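Local atomic coordinates of magnesium-protoporphyrin O-methyltransferase (Synechocystis sp., PDB entry 4QDJ), a protein that transfers a methyl group from S-adenosylmethionine to magnesium-protoporphyrin IX, forming its 13-monomethyl ester on the pathway to chlorophyll. Residues Q119-L124 and V131-V136; A147-L152 and A196-I201. All coordinates share one frame; numbering follows the deposited sequence. Where two conformers were deposited one is given.

Interaction 1 of 2, residues Q119-L124 and V131-V136; sequences QDLAQL and VICLDV. With SAM (S-adenosylmethionine), chain B.
Leu121 reaches from its loop toward the end of strand 130-133, and its CD2 methyl meets Val136 CG1 at 4.0 Å and Cys133 SG at 4.2 Å. The direct contact is slight; what the two segments share is S-adenosylmethionine. A chi1 of 63° tucks the leucine's CG between backbone N and C and so swings CD2 over the adenine face, almost straight above N1 at 3.6 Å. Val136 CG1 lies over the same face near N9, and Val136 CG2 is 3.5 Å from ribose O4'. Around the purine rim the bonds are polar. Leu121 N donates to adenine N1 at 2.9 Å (165°). Adenine N6 in turn donates to Asp120 OD1 at 3.0 Å (155°). At the other end of the cofactor, its amino N gives a 2.7 Å hydrogen bond to Leu134 O.

A second shell steadies these groups. Asp120 OD2 forms a salt bridge with Lys9, and OD1 takes a weak bond from Ala122 N. Hydrogen bonds from the buried Asp135 carboxylate to Tyr220, Ser163 and Ser222 hold the chain next to Leu134 O, while Leu152 of helix 142-155 packs on Leu121. In the class I methyltransferase manner, loops at the strand ends form the pocket, and the donor-acceptor pair on N1 and N6 reads the hydrogen-bonding pattern of adenine.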
loop_
_atom_site.group_PDB
_atom_site.type_symbol
_atom_site.label_atom_id
_atom_site.label_comp_id
_atom_site.label_asym_id
_atom_site.label_seq_id
_atom_site.Cartn_x
_atom_site.Cartn_y
_atom_site.Cartn_z
ATOM N N GLN A 119 6.844 -11.014 1.949
ATOM C CA GLN A 119 5.850 -11.693 2.770
ATOM C C GLN A 119 4.429 -11.309 2.372
ATOM O O GLN A 119 4.163 -10.165 2.003
ATOM C CB GLN A 119 6.081 -11.370 4.253
ATOM C CG GLN A 119 5.177 -12.124 5.219
ATOM C CD GLN A 119 5.327 -13.629 5.113
ATOM O OE1 GLN A 119 4.743 -14.265 4.234
ATOM N NE2 GLN A 119 6.112 -14.208 6.013
ATOM N N ASP A 120 3.530 -12.287 2.430
ATOM C CA ASP A 120 2.096 -12.052 2.314
ATOM C C ASP A 120 1.661 -11.234 3.525
ATOM O O ASP A 120 1.997 -11.572 4.658
ATOM C CB ASP A 120 1.374 -13.405 2.267
ATOM C CG ASP A 120 -0.139 -13.289 2.382
ATOM O OD1 ASP A 120 -0.706 -12.222 2.070
ATOM O OD2 ASP A 120 -0.765 -14.297 2.775
ATOM N N LEU A 121 0.926 -10.151 3.290
ATOM C CA LEU A 121 0.542 -9.252 4.377
ATOM C C LEU A 121 -0.289 -9.953 5.451
ATOM O O LEU A 121 -0.292 -9.539 6.611
ATOM C CB LEU A 121 -0.176 -8.004 3.844
ATOM C CG LEU A 121 -1.510 -8.130 3.103
ATOM C CD1 LEU A 121 -2.695 -8.193 4.065
ATOM C CD2 LEU A 121 -1.668 -6.966 2.137
ATOM N N ALA A 122 -0.974 -11.025 5.065
ATOM C CA ALA A 122 -1.781 -11.795 6.008
ATOM C C ALA A 122 -0.918 -12.577 6.997
ATOM O O ALA A 122 -1.427 -13.129 7.972
ATOM C CB ALA A 122 -2.719 -12.734 5.263
ATOM N N GLN A 123 0.387 -12.620 6.747
ATOM C CA GLN A 123 1.305 -13.355 7.612
ATOM C C GLN A 123 2.158 -12.430 8.479
ATOM O O GLN A 123 2.993 -12.892 9.257
ATOM C CB GLN A 123 2.201 -14.279 6.783
ATOM C CG GLN A 123 1.435 -15.331 5.997
ATOM C CD GLN A 123 0.643 -16.264 6.892
ATOM O OE1 GLN A 123 1.127 -16.701 7.938
ATOM N NE2 GLN A 123 -0.585 -16.570 6.490
ATOM N N LEU A 124 1.943 -11.124 8.347
ATOM C CA LEU A 124 2.692 -10.149 9.131
ATOM C C LEU A 124 2.354 -10.244 10.613
ATOM O O LEU A 124 1.218 -10.541 10.985
ATOM C CB LEU A 124 2.414 -8.731 8.633
ATOM C CG LEU A 124 2.913 -8.370 7.233
ATOM C CD1 LEU A 124 2.429 -6.983 6.850
ATOM C CD2 LEU A 124 4.429 -8.449 7.165
ATOM N N VAL A 131 -0.433 1.499 10.259
ATOM C CA VAL A 131 -0.340 0.502 9.203
ATOM C C VAL A 131 -0.971 1.082 7.945
ATOM O O VAL A 131 -2.054 1.665 7.999
ATOM C CB VAL A 131 -1.047 -0.810 9.604
ATOM C CG1 VAL A 131 -0.987 -1.823 8.471
ATOM C CG2 VAL A 131 -0.416 -1.381 10.865
ATOM N N ILE A 132 -0.281 0.945 6.818
ATOM C CA ILE A 132 -0.749 1.521 5.563
ATOM C C ILE A 132 -0.801 0.468 4.464
ATOM O O ILE A 132 0.130 -0.319 4.302
ATOM C CB ILE A 132 0.157 2.687 5.106
ATOM C CG1 ILE A 132 0.347 3.699 6.239
ATOM C CG2 ILE A 132 -0.424 3.365 3.868
ATOM C CD1 ILE A 132 1.299 4.824 5.892
ATOM N N CYS A 133 -1.893 0.457 3.709
ATOM C CA CYS A 133 -2.054 -0.478 2.605
ATOM C C CYS A 133 -2.692 0.246 1.425
ATOM O O CYS A 133 -3.909 0.429 1.385
ATOM C CB CYS A 133 -2.916 -1.660 3.046
ATOM S SG CYS A 133 -3.045 -2.995 1.847
ATOM N N LEU A 134 -1.861 0.668 0.473
ATOM C CA LEU A 134 -2.323 1.469 -0.659
ATOM C C LEU A 134 -2.375 0.676 -1.956
ATOM O O LEU A 134 -1.395 0.039 -2.339
ATOM C CB LEU A 134 -1.414 2.682 -0.871
ATOM C CG LEU A 134 -1.252 3.686 0.268
ATOM C CD1 LEU A 134 -0.424 4.873 -0.203
ATOM C CD2 LEU A 134 -2.608 4.139 0.791
ATOM N N ASP A 135 -3.522 0.740 -2.628
ATOM C CA ASP A 135 -3.704 0.145 -3.952
ATOM C C ASP A 135 -3.325 -1.335 -4.001
ATOM O O ASP A 135 -2.739 -1.808 -4.977
ATOM C CB ASP A 135 -2.931 0.931 -5.019
ATOM C CG ASP A 135 -3.441 2.357 -5.189
ATOM O OD1 ASP A 135 -4.471 2.714 -4.576
ATOM O OD2 ASP A 135 -2.812 3.123 -5.952
ATOM N N VAL A 136 -3.660 -2.059 -2.939
ATOM C CA VAL A 136 -3.400 -3.490 -2.866
ATOM C C VAL A 136 -4.719 -4.259 -2.872
ATOM O O VAL A 136 -4.850 -5.287 -3.539
ATOM C CB VAL A 136 -2.600 -3.847 -1.597
ATOM C CG1 VAL A 136 -2.464 -5.355 -1.449
ATOM C CG2 VAL A 136 -1.232 -3.181 -1.623
HETATM N N SAM B . 1.346 -0.058 -2.240
HETATM C CA SAM B . 2.291 0.172 -3.330
HETATM C C SAM B . 2.132 1.576 -3.896
HETATM O O SAM B . 1.057 2.171 -3.814
HETATM O OXT SAM B . 3.077 2.144 -4.444
HETATM C CB SAM B . 2.170 -0.880 -4.434
HETATM C CG SAM B . 0.811 -1.016 -5.119
HETATM S SD SAM B . 0.847 -2.236 -6.465
HETATM C CE SAM B . -0.610 -1.763 -7.429
HETATM C "C5'" SAM B . 0.187 -3.685 -5.616
HETATM C "C4'" SAM B . 1.264 -4.414 -4.827
HETATM O "O4'" SAM B . 0.641 -5.201 -3.835
HETATM C "C3'" SAM B . 2.100 -5.354 -5.685
HETATM O "O3'" SAM B . 3.464 -5.057 -5.495
HETATM C "C2'" SAM B . 1.801 -6.735 -5.136
HETATM O "O2'" SAM B . 2.934 -7.575 -5.158
HETATM C "C1'" SAM B . 1.346 -6.415 -3.723
HETATM N N9 SAM B . 0.488 -7.449 -3.131
HETATM C C8 SAM B . -0.588 -8.069 -3.704
HETATM N N7 SAM B . -1.089 -8.954 -2.811
HETATM C C5 SAM B . -0.345 -8.900 -1.683
HETATM C C6 SAM B . -0.418 -9.581 -0.478
HETATM N N6 SAM B . -1.365 -10.496 -0.279
HETATM N N1 SAM B . 0.503 -9.306 0.510
HETATM C C2 SAM B . 1.485 -8.358 0.303
HETATM N N3 SAM B . 1.554 -7.686 -0.899
HETATM C C4 SAM B . 0.649 -7.954 -1.871
#

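Interaction 2 of 2, residues A147-L152 and A196-I201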
loop_
_atom_site.group_PDB
_atom_site.type_symbol
_atom_site.label_atom_id
_atom_site.label_comp_id
_atom_site.label_asym_id
_atom_site.label_seq_id
_atom_site.Cartn_x
_atom_site.Cartn_y
_atom_site.Cartn_z
ATOM N N ALA A 147 -10.941 -9.969 5.215
ATOM C CA ALA A 147 -10.016 -10.732 6.044
ATOM C C ALA A 147 -8.658 -10.036 6.114
ATOM O O ALA A 147 -8.012 -10.017 7.160
ATOM C CB ALA A 147 -9.865 -12.149 5.508
ATOM N N MET A 148 -8.237 -9.460 4.993
ATOM C CA MET A 148 -6.973 -8.736 4.933
ATOM C C MET A 148 -7.000 -7.493 5.817
ATOM O O MET A 148 -6.059 -7.235 6.567
ATOM C CB MET A 148 -6.641 -8.357 3.490
ATOM C CG MET A 148 -6.273 -9.547 2.620
ATOM S SD MET A 148 -6.151 -9.147 0.866
ATOM C CE MET A 148 -4.867 -7.902 0.874
ATOM N N ILE A 149 -8.084 -6.727 5.725
ATOM C CA ILE A 149 -8.240 -5.531 6.544
ATOM C C ILE A 149 -8.255 -5.878 8.031
ATOM O O ILE A 149 -7.632 -5.195 8.842
ATOM C CB ILE A 149 -9.517 -4.754 6.168
ATOM C CG1 ILE A 149 -9.378 -4.166 4.762
ATOM C CG2 ILE A 149 -9.788 -3.648 7.176
ATOM C CD1 ILE A 149 -10.658 -3.579 4.215
ATOM N N SER A 150 -8.959 -6.950 8.383
ATOM C CA SER A 150 -9.028 -7.383 9.773
ATOM C C SER A 150 -7.647 -7.760 10.304
ATOM O O SER A 150 -7.310 -7.457 11.447
ATOM C CB SER A 150 -10.006 -8.548 9.929
ATOM O OG SER A 150 -11.328 -8.138 9.621
ATOM N N HIS A 151 -6.842 -8.411 9.471
ATOM C CA HIS A 151 -5.498 -8.769 9.902
ATOM C C HIS A 151 -4.621 -7.532 10.071
ATOM O O HIS A 151 -3.894 -7.409 11.054
ATOM C CB HIS A 151 -4.827 -9.744 8.939
ATOM C CG HIS A 151 -3.481 -10.198 9.404
ATOM N ND1 HIS A 151 -3.320 -11.140 10.397
ATOM C CD2 HIS A 151 -2.235 -9.815 9.042
ATOM C CE1 HIS A 151 -2.030 -11.333 10.611
ATOM N NE2 HIS A 151 -1.350 -10.539 9.804
ATOM N N LEU A 152 -4.690 -6.624 9.104
ATOM C CA LEU A 152 -3.928 -5.383 9.177
ATOM C C LEU A 152 -4.323 -4.577 10.408
ATOM O O LEU A 152 -3.472 -3.982 11.073
ATOM C CB LEU A 152 -4.127 -4.553 7.907
ATOM C CG LEU A 152 -3.532 -5.143 6.628
ATOM C CD1 LEU A 152 -3.887 -4.277 5.433
ATOM C CD2 LEU A 152 -2.022 -5.290 6.754
ATOM N N ALA A 196 -19.114 1.713 1.739
ATOM C CA ALA A 196 -19.939 1.277 2.860
ATOM C C ALA A 196 -19.421 -0.037 3.441
ATOM O O ALA A 196 -19.417 -0.228 4.658
ATOM C CB ALA A 196 -21.398 1.144 2.436
ATOM N N ASP A 197 -18.975 -0.935 2.565
ATOM C CA ASP A 197 -18.416 -2.212 2.999
ATOM C C ASP A 197 -17.088 -2.018 3.724
ATOM O O ASP A 197 -16.854 -2.617 4.772
ATOM C CB ASP A 197 -18.222 -3.160 1.812
ATOM C CG ASP A 197 -19.535 -3.651 1.231
ATOM O OD1 ASP A 197 -20.581 -3.507 1.898
ATOM O OD2 ASP A 197 -19.518 -4.196 0.108
ATOM N N ILE A 198 -16.218 -1.183 3.164
ATOM C CA ILE A 198 -14.916 -0.918 3.769
ATOM C C ILE A 198 -15.069 -0.261 5.141
ATOM O O ILE A 198 -14.392 -0.640 6.098
ATOM C CB ILE A 198 -14.034 -0.037 2.860
ATOM C CG1 ILE A 198 -13.823 -0.712 1.500
ATOM C CG2 ILE A 198 -12.690 0.243 3.522
ATOM C CD1 ILE A 198 -13.104 -2.044 1.583
ATOM N N ARG A 199 -15.968 0.715 5.239
ATOM C CA ARG A 199 -16.219 1.385 6.511
ATOM C C ARG A 199 -16.793 0.427 7.554
ATOM O O ARG A 199 -16.474 0.528 8.738
ATOM C CB ARG A 199 -17.157 2.579 6.325
ATOM C CG ARG A 199 -16.507 3.794 5.680
ATOM C CD ARG A 199 -17.527 4.908 5.512
ATOM N NE ARG A 199 -16.955 6.113 4.922
ATOM C CZ ARG A 199 -16.702 7.232 5.593
ATOM N NH1 ARG A 199 -16.971 7.311 6.890
ATOM N NH2 ARG A 199 -16.182 8.276 4.962
ATOM N N LYS A 200 -17.639 -0.499 7.106
ATOM C CA LYS A 200 -18.236 -1.487 7.997
ATOM C C LYS A 200 -17.171 -2.414 8.575
ATOM O O LYS A 200 -17.154 -2.684 9.776
ATOM C CB LYS A 200 -19.311 -2.294 7.260
ATOM C CG LYS A 200 -20.011 -3.346 8.109
ATOM C CD LYS A 200 -20.668 -2.723 9.328
ATOM C CE LYS A 200 -21.637 -3.691 9.994
ATOM N NZ LYS A 200 -20.980 -4.961 10.405
ATOM N N ILE A 201 -16.280 -2.894 7.712
ATOM C CA ILE A 201 -15.190 -3.768 8.134
ATOM C C ILE A 201 -14.272 -3.055 9.124
ATOM O O ILE A 201 -13.858 -3.631 10.130
ATOM C CB ILE A 201 -14.374 -4.263 6.924
ATOM C CG1 ILE A 201 -15.268 -5.069 5.980
ATOM C CG2 ILE A 201 -13.187 -5.105 7.378
ATOM C CD1 ILE A 201 -14.709 -5.206 4.584
#
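Two isoleucines meet by their branch methyls: Ile149 CG2 lies 3.7 Å from Ile201 CG2, and the two side chains run at about a right angle to each other. The same Ile201 methyl, CG2, also sits 3.9 Å from Ile149 CB, so it rests against the branch point of its partner as well as on the methyl beside it. In both residues CG2 is anti to the backbone N, and this turns the short branch, not the longer ethyl arm, into the middle of the contact. The long arm of Ile149 is used elsewhere. It carries CD1 out to Ile198 CD1 at 3.9 Å, a meeting of end methyls between side chains that again cross roughly perpendicularly. Ile198 leaves its backbone obliquely to the opposing helix, but a bend at chi2 -62° brings its CD1 round to that of Ile149.

The segments belong to helices 142-155 and 195-204, which pack against the sheet of the Rossmann-like methyltransferase fold. Helix 142-155 makes the crossover between the parallel strands 130-133 and 159-164. Beneath the pair, Ile149 touches Leu162 and Ile198 touches Phe164, both on strand 159-164, so this strand floors the groove where the helices meet. The axes of 147-152 and 196-201 are inclined by 36° and approach to 10.5 Å, a spacing bridged by the isoleucine side chains.

Toward the outer margin, Ser150 OG is 4.2 Å from Ile201 CG2. In one of its two conformers this hydroxyl is hydrogen-bonded to Ser146 O and to Asn205 ND2; for the other these bonds are uncertain. Asn205, just past the end of helix 195-204, bonds Ile201 O as well, and in that conformer it links this helix end to Ser150.

How the interactions relate
The two contacts are in series along the chain and are joined through helix 142-155, which carries one side of interaction 2 and packs on interaction 1. Different faces of that helix serve them: Met148 CE packs 3.6 Å from Leu121 CD2, and His151 NE2 makes a probable hydrogen bond of 2.8 Å to Leu124 O, whereas Ile149 points toward helix 195-204. Interaction 1 lies in the core, its centre about 7 Å from the chain centre, and mixes apolar cover with polar recognition because both segments also line the cofactor pocket. Interaction 2, centred about 15 Å from the chain centre and only partly buried, is helix-on-helix packing, apolar where the isoleucines meet and polar at its margin.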